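Local coordinates for protein flavodoxin (Lactobacillus reuteri, PDB 5VEG) that carries bound FMN and probably serves as a low-potential electron donor to redox enzymes, in association with a 1,2-propanediol-utilization bacterial microcompartment, at residues 32-37 against 61-66; 53-58 against 170-175. All blocks are in the same frame, centred on the assembly; numbering follows the deposited sequence.

Interaction 1 (32-37 against 61-66)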
loop_
_atom_site.group_PDB
_atom_site.type_symbol
_atom_site.label_atom_id
_atom_site.label_comp_id
_atom_site.label_asym_id
_atom_site.label_seq_id
_atom_site.Cartn_x
_atom_site.Cartn_y
_atom_site.Cartn_z
ATOM N N THR A 32 -4.084 12.599 8.027
ATOM C CA THR A 32 -4.487 12.307 6.663
ATOM C C THR A 32 -3.740 11.074 6.152
ATOM O O THR A 32 -2.646 10.743 6.627
ATOM C CB THR A 32 -4.205 13.490 5.728
ATOM O OG1 THR A 32 -2.799 13.755 5.728
ATOM C CG2 THR A 32 -4.950 14.741 6.202
ATOM N N ALA A 33 -4.343 10.407 5.171
ATOM C CA ALA A 33 -3.755 9.246 4.529
ATOM C C ALA A 33 -4.154 9.241 3.064
ATOM O O ALA A 33 -5.241 9.690 2.696
ATOM C CB ALA A 33 -4.192 7.931 5.185
ATOM N N HIS A 34 -3.255 8.740 2.231
ATOM C CA HIS A 34 -3.545 8.487 0.829
ATOM C C HIS A 34 -3.256 7.018 0.548
ATOM O O HIS A 34 -2.138 6.550 0.781
ATOM C CB HIS A 34 -2.719 9.410 -0.070
ATOM C CG HIS A 34 -3.296 9.587 -1.440
ATOM N ND1 HIS A 34 -3.264 10.790 -2.118
ATOM C CD2 HIS A 34 -3.910 8.707 -2.264
ATOM C CE1 HIS A 34 -3.832 10.640 -3.301
ATOM N NE2 HIS A 34 -4.236 9.386 -3.414
ATOM N N VAL A 35 -4.272 6.288 0.081
ATOM C CA VAL A 35 -4.140 4.882 -0.311
ATOM C C VAL A 35 -4.242 4.805 -1.823
ATOM O O VAL A 35 -5.272 5.173 -2.402
ATOM C CB VAL A 35 -5.207 3.992 0.351
ATOM C CG1 VAL A 35 -5.095 2.565 -0.153
ATOM C CG2 VAL A 35 -5.076 4.032 1.866
ATOM N N VAL A 36 -3.188 4.338 -2.475
ATOM C CA VAL A 36 -3.266 4.076 -3.905
ATOM C C VAL A 36 -3.290 2.570 -4.121
ATOM O O VAL A 36 -2.689 1.797 -3.366
ATOM C CB VAL A 36 -2.125 4.732 -4.711
ATOM C CG1 VAL A 36 -2.175 6.270 -4.557
ATOM C CG2 VAL A 36 -0.781 4.186 -4.288
ATOM N N TYR A 37 -3.995 2.149 -5.167
ATOM C CA TYR A 37 -4.058 0.732 -5.497
ATOM C C TYR A 37 -3.778 0.537 -6.975
ATOM O O TYR A 37 -4.010 1.432 -7.800
ATOM C CB TYR A 37 -5.424 0.100 -5.134
ATOM C CG TYR A 37 -6.608 0.720 -5.856
ATOM C CD1 TYR A 37 -7.025 0.246 -7.101
ATOM C CD2 TYR A 37 -7.307 1.784 -5.289
ATOM C CE1 TYR A 37 -8.097 0.828 -7.762
ATOM C CE2 TYR A 37 -8.376 2.362 -5.937
ATOM C CZ TYR A 37 -8.764 1.887 -7.167
ATOM O OH TYR A 37 -9.832 2.470 -7.796
ATOM N N LYS A 61 -8.518 11.091 7.841
ATOM C CA LYS A 61 -9.132 11.509 6.586
ATOM C C LYS A 61 -8.331 10.896 5.447
ATOM O O LYS A 61 -7.128 11.156 5.326
ATOM C CB LYS A 61 -9.213 13.031 6.463
ATOM C CG LYS A 61 -9.849 13.702 7.670
ATOM C CD LYS A 61 -9.036 14.892 8.167
ATOM C CE LYS A 61 -9.277 15.098 9.652
ATOM N NZ LYS A 61 -8.320 14.246 10.414
ATOM N N VAL A 62 -8.999 10.075 4.631
ATOM C CA VAL A 62 -8.353 9.187 3.674
ATOM C C VAL A 62 -8.688 9.633 2.260
ATOM O O VAL A 62 -9.861 9.825 1.922
ATOM C CB VAL A 62 -8.784 7.722 3.876
ATOM C CG1 VAL A 62 -8.181 6.834 2.773
ATOM C CG2 VAL A 62 -8.384 7.213 5.248
ATOM N N THR A 63 -7.659 9.764 1.432
ATOM C CA THR A 63 -7.814 9.842 -0.013
ATOM C C THR A 63 -7.452 8.485 -0.608
ATOM O O THR A 63 -6.456 7.873 -0.207
ATOM C CB THR A 63 -6.914 10.933 -0.595
ATOM O OG1 THR A 63 -7.101 12.147 0.145
ATOM C CG2 THR A 63 -7.233 11.174 -2.063
ATOM N N GLU A 64 -8.269 8.010 -1.542
ATOM C CA GLU A 64 -8.037 6.737 -2.205
ATOM C C GLU A 64 -8.043 6.971 -3.706
ATOM O O GLU A 64 -8.952 7.623 -4.225
ATOM C CB GLU A 64 -9.104 5.703 -1.822
ATOM C CG GLU A 64 -8.846 4.308 -2.401
ATOM C CD GLU A 64 -9.885 3.260 -1.987
ATOM O OE1 GLU A 64 -10.890 3.602 -1.332
ATOM O OE2 GLU A 64 -9.688 2.077 -2.324
ATOM N N SER A 65 -7.038 6.446 -4.405
ATOM C CA SER A 65 -7.005 6.608 -5.855
ATOM C C SER A 65 -6.305 5.418 -6.495
ATOM O O SER A 65 -5.601 4.655 -5.832
ATOM C CB SER A 65 -6.307 7.918 -6.252
ATOM O OG SER A 65 -5.022 7.999 -5.668
ATOM N N GLU A 66 -6.519 5.255 -7.797
ATOM C CA GLU A 66 -5.816 4.236 -8.567
ATOM C C GLU A 66 -4.437 4.750 -8.972
ATOM O O GLU A 66 -4.244 5.946 -9.220
ATOM C CB GLU A 66 -6.618 3.849 -9.814
ATOM C CG GLU A 66 -6.114 2.590 -10.547
ATOM C CD GLU A 66 -5.186 2.934 -11.691
ATOM O OE1 GLU A 66 -4.207 2.197 -11.903
ATOM O OE2 GLU A 66 -5.420 3.960 -12.373
HETATM O O HOH W 1 -6.267 12.497 2.477
#
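Strands 32-37 and 61-66 run side by side in parallel, their axes 18° apart, with Thr32 paired to Lys61 and Tyr37 to Glu66 at the two ends. They are the first and second strands of the flavodoxin-like sheet, order 2-1-3-4-5, joined by helix 43-56 in a beta-alpha-beta crossover; 61-66 lies at the sheet edge. Five backbone hydrogen bonds make the ladder: Ala33, Val35 and Tyr37 each donate N-H to the carbonyl of Lys61, Thr63 and Ser65 in turn, while Ala33 O and Val35 O accept from the N-H of Thr63 and Ser65. Val35 N to Thr63 O is 2.7 Å. A water donates a further bond to Ala33 O.

On the face carrying His34, Thr63 and Ser65, the imidazole has CG anti to the backbone N (chi1 -158°) and turns toward the edge strand. Thr63 CG2 lies over one face of the ring, toward its rim, 3.7 Å from His34 CE1. At the ring edge His34 NE2 and Ser65 OG share a hydrogen bond of 2.8 Å, in which either may donate. Ser65 OG is gripped a second time by Thr70 OG1, and Phe75 meets the imidazole with its plane steeply inclined.

On the other face of the sheet, Val35 and Val62 pack on Ala48 and Cys52 of helix 43-56, with Val35 CG2 and Val62 CG1 4.3 Å apart. Near the C-terminal ends of the strands, with the Tyr37 side chain about 7 Å from FMN, Glu66 CA sits over the centre of the Tyr37 ring, 4.0 Å from its centroid, while Glu66 CG comes to 3.8 Å from Tyr37 CE1.

Interaction 2 (53-58 against 170-175); sequences DSLTNL and EGLVKT
Leu58 CD1 meets Glu170 at its CA and CG, short of the flat carboxylate. Within helix 159-176 the flat group is the Gly171 carbonyl: Thr175 N and Thr175 OG1 reach Gly171 O from opposite faces of its plane. The hydroxyl bond, Thr175 OG1 to Gly171 O, is 2.7 Å long, with the donor tilted 34° from that plane. Thr175 OG1 is also hydrogen-bonded to Gly147 O, tying this helix to strand 145-154.

Between the segments the contacts are apolar, and Val173 CG2 is met by two leucines. This methyl lies beside its own backbone N, anti to the carbonyl carbon. Leu58 CD1 comes within 3.6 Å of Val173 CG2, the two side chains meeting at a slant, and the same leucine methyl lies 3.6 Å from Glu170 CA. The side chains of Leu55 and Val173 pass each other pointing in opposite directions, with Leu55 CD2 3.8 Å from Val173 CG2. A looser contact, 4.3 Å between Leu55 CD2 and Leu172 CD1, extends the apolar patch toward strand 80-85, where Leu172 rests on Ile80 and Val82. Val60 touches both Leu55 and Val173. The patch thus joins the C-terminal part of the first helix and the turn after it to the last helix, the two that pack together on one side of the parallel sheet in the three-layer alpha/beta/alpha flavodoxin-like fold.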
loop_
_atom_site.group_PDB
_atom_site.type_symbol
_atom_site.label_atom_id
_atom_site.label_comp_id
_atom_site.label_asym_id
_atom_site.label_seq_id
_atom_site.Cartn_x
_atom_site.Cartn_y
_atom_site.Cartn_z
ATOM N N ASP A 53 -11.257 1.915 4.952
ATOM C CA ASP A 53 -12.286 1.807 5.977
ATOM C C ASP A 53 -11.670 1.789 7.371
ATOM O O ASP A 53 -12.111 2.523 8.260
ATOM C CB ASP A 53 -13.134 0.550 5.749
ATOM C CG ASP A 53 -14.078 0.683 4.561
ATOM O OD1 ASP A 53 -14.354 1.831 4.136
ATOM O OD2 ASP A 53 -14.542 -0.367 4.052
ATOM N N SER A 54 -10.652 0.944 7.588
ATOM C CA SER A 54 -10.047 0.856 8.917
ATOM C C SER A 54 -9.387 2.173 9.324
ATOM O O SER A 54 -9.440 2.564 10.497
ATOM C CB SER A 54 -9.025 -0.281 8.974
ATOM O OG SER A 54 -9.551 -1.475 8.419
ATOM N N LEU A 55 -8.743 2.864 8.378
ATOM C CA LEU A 55 -8.157 4.160 8.705
ATOM C C LEU A 55 -9.245 5.179 9.031
ATOM O O LEU A 55 -9.149 5.891 10.037
ATOM C CB LEU A 55 -7.262 4.643 7.558
ATOM C CG LEU A 55 -5.954 3.844 7.366
ATOM C CD1 LEU A 55 -5.258 4.259 6.080
ATOM C CD2 LEU A 55 -4.996 4.002 8.541
ATOM N N THR A 56 -10.304 5.236 8.214
ATOM C CA THR A 56 -11.412 6.141 8.507
ATOM C C THR A 56 -11.995 5.868 9.890
ATOM O O THR A 56 -12.291 6.801 10.644
ATOM C CB THR A 56 -12.504 6.018 7.443
ATOM O OG1 THR A 56 -11.996 6.440 6.172
ATOM C CG2 THR A 56 -13.697 6.890 7.807
ATOM N N ASN A 57 -12.149 4.595 10.252
ATOM C CA ASN A 57 -12.671 4.283 11.575
ATOM C C ASN A 57 -11.669 4.554 12.688
ATOM O O ASN A 57 -12.042 4.465 13.862
ATOM C CB ASN A 57 -13.138 2.832 11.620
ATOM C CG ASN A 57 -14.371 2.603 10.772
ATOM O OD1 ASN A 57 -14.760 3.467 9.982
ATOM N ND2 ASN A 57 -14.984 1.436 10.912
ATOM N N LEU A 58 -10.419 4.881 12.360
ATOM C CA LEU A 58 -9.470 5.381 13.343
ATOM C C LEU A 58 -9.317 6.898 13.265
ATOM O O LEU A 58 -8.289 7.429 13.696
ATOM C CB LEU A 58 -8.107 4.703 13.172
ATOM C CG LEU A 58 -8.004 3.206 13.488
ATOM C CD1 LEU A 58 -6.713 2.642 12.936
ATOM C CD2 LEU A 58 -8.086 2.952 14.985
ATOM N N GLU A 170 -4.079 0.150 12.293
ATOM C CA GLU A 170 -3.791 0.600 13.650
ATOM C C GLU A 170 -2.316 0.939 13.813
ATOM O O GLU A 170 -1.966 1.936 14.459
ATOM C CB GLU A 170 -4.199 -0.477 14.661
ATOM C CG GLU A 170 -5.690 -0.794 14.699
ATOM C CD GLU A 170 -5.995 -2.027 15.536
ATOM O OE1 GLU A 170 -6.980 -2.740 15.233
ATOM O OE2 GLU A 170 -5.234 -2.285 16.495
ATOM N N GLY A 171 -1.436 0.117 13.234
ATOM C CA GLY A 171 -0.011 0.387 13.307
ATOM C C GLY A 171 0.373 1.702 12.651
ATOM O O GLY A 171 1.184 2.462 13.189
ATOM N N LEU A 172 -0.195 1.983 11.476
ATOM C CA LEU A 172 0.119 3.224 10.777
ATOM C C LEU A 172 -0.290 4.430 11.615
ATOM O O LEU A 172 0.483 5.380 11.775
ATOM C CB LEU A 172 -0.583 3.263 9.417
ATOM C CG LEU A 172 -0.358 2.115 8.418
ATOM C CD1 LEU A 172 -1.331 2.235 7.251
ATOM C CD2 LEU A 172 1.085 2.095 7.931
ATOM N N VAL A 173 -1.505 4.393 12.167
ATOM C CA VAL A 173 -2.015 5.517 12.952
ATOM C C VAL A 173 -1.149 5.739 14.184
ATOM O O VAL A 173 -0.687 6.855 14.445
ATOM C CB VAL A 173 -3.488 5.280 13.333
ATOM C CG1 VAL A 173 -4.005 6.424 14.217
ATOM C CG2 VAL A 173 -4.336 5.166 12.095
ATOM N N LYS A 174 -0.900 4.681 14.957
ATOM C CA LYS A 174 -0.075 4.861 16.147
ATOM C C LYS A 174 1.314 5.377 15.782
ATOM O O LYS A 174 1.835 6.297 16.430
ATOM C CB LYS A 174 0.004 3.560 16.945
ATOM C CG LYS A 174 -1.267 3.251 17.771
ATOM C CD LYS A 174 -2.173 4.490 17.994
ATOM C CE LYS A 174 -1.789 5.329 19.222
ATOM N NZ LYS A 174 -2.304 6.731 19.111
ATOM N N THR A 175 1.906 4.840 14.707
ATOM C CA THR A 175 3.218 5.311 14.273
ATOM C C THR A 175 3.168 6.777 13.864
ATOM O O THR A 175 4.057 7.559 14.221
ATOM C CB THR A 175 3.729 4.439 13.116
ATOM O OG1 THR A 175 3.818 3.081 13.548
ATOM C CG2 THR A 175 5.102 4.875 12.651
#

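How the interactions relate
Interaction 1 lies within the sheet, and interaction 2 joins the end of one helix and the turn after it to the last helix, on one face of that sheet; their centres are about 12 Å apart. They share the first beta-alpha-beta unit: helix 43-56, on whose C-terminal part segment 53-58 lies, connects the strands paired in interaction 1. Leu55 joins the two, with its CB 3.6 Å from Val62 CG2 and its CD1 3.9 Å from Ala33 CB. Backbone hydrogen bonds dominate interaction 1, whereas apolar packing, with no hydrogen bond, links the segments of interaction 2. Ala33, His34, Val35 and Val36 are buried, as are Leu55, Leu172 and Val173; Lys61, Thr63 and Glu170 are at the surface.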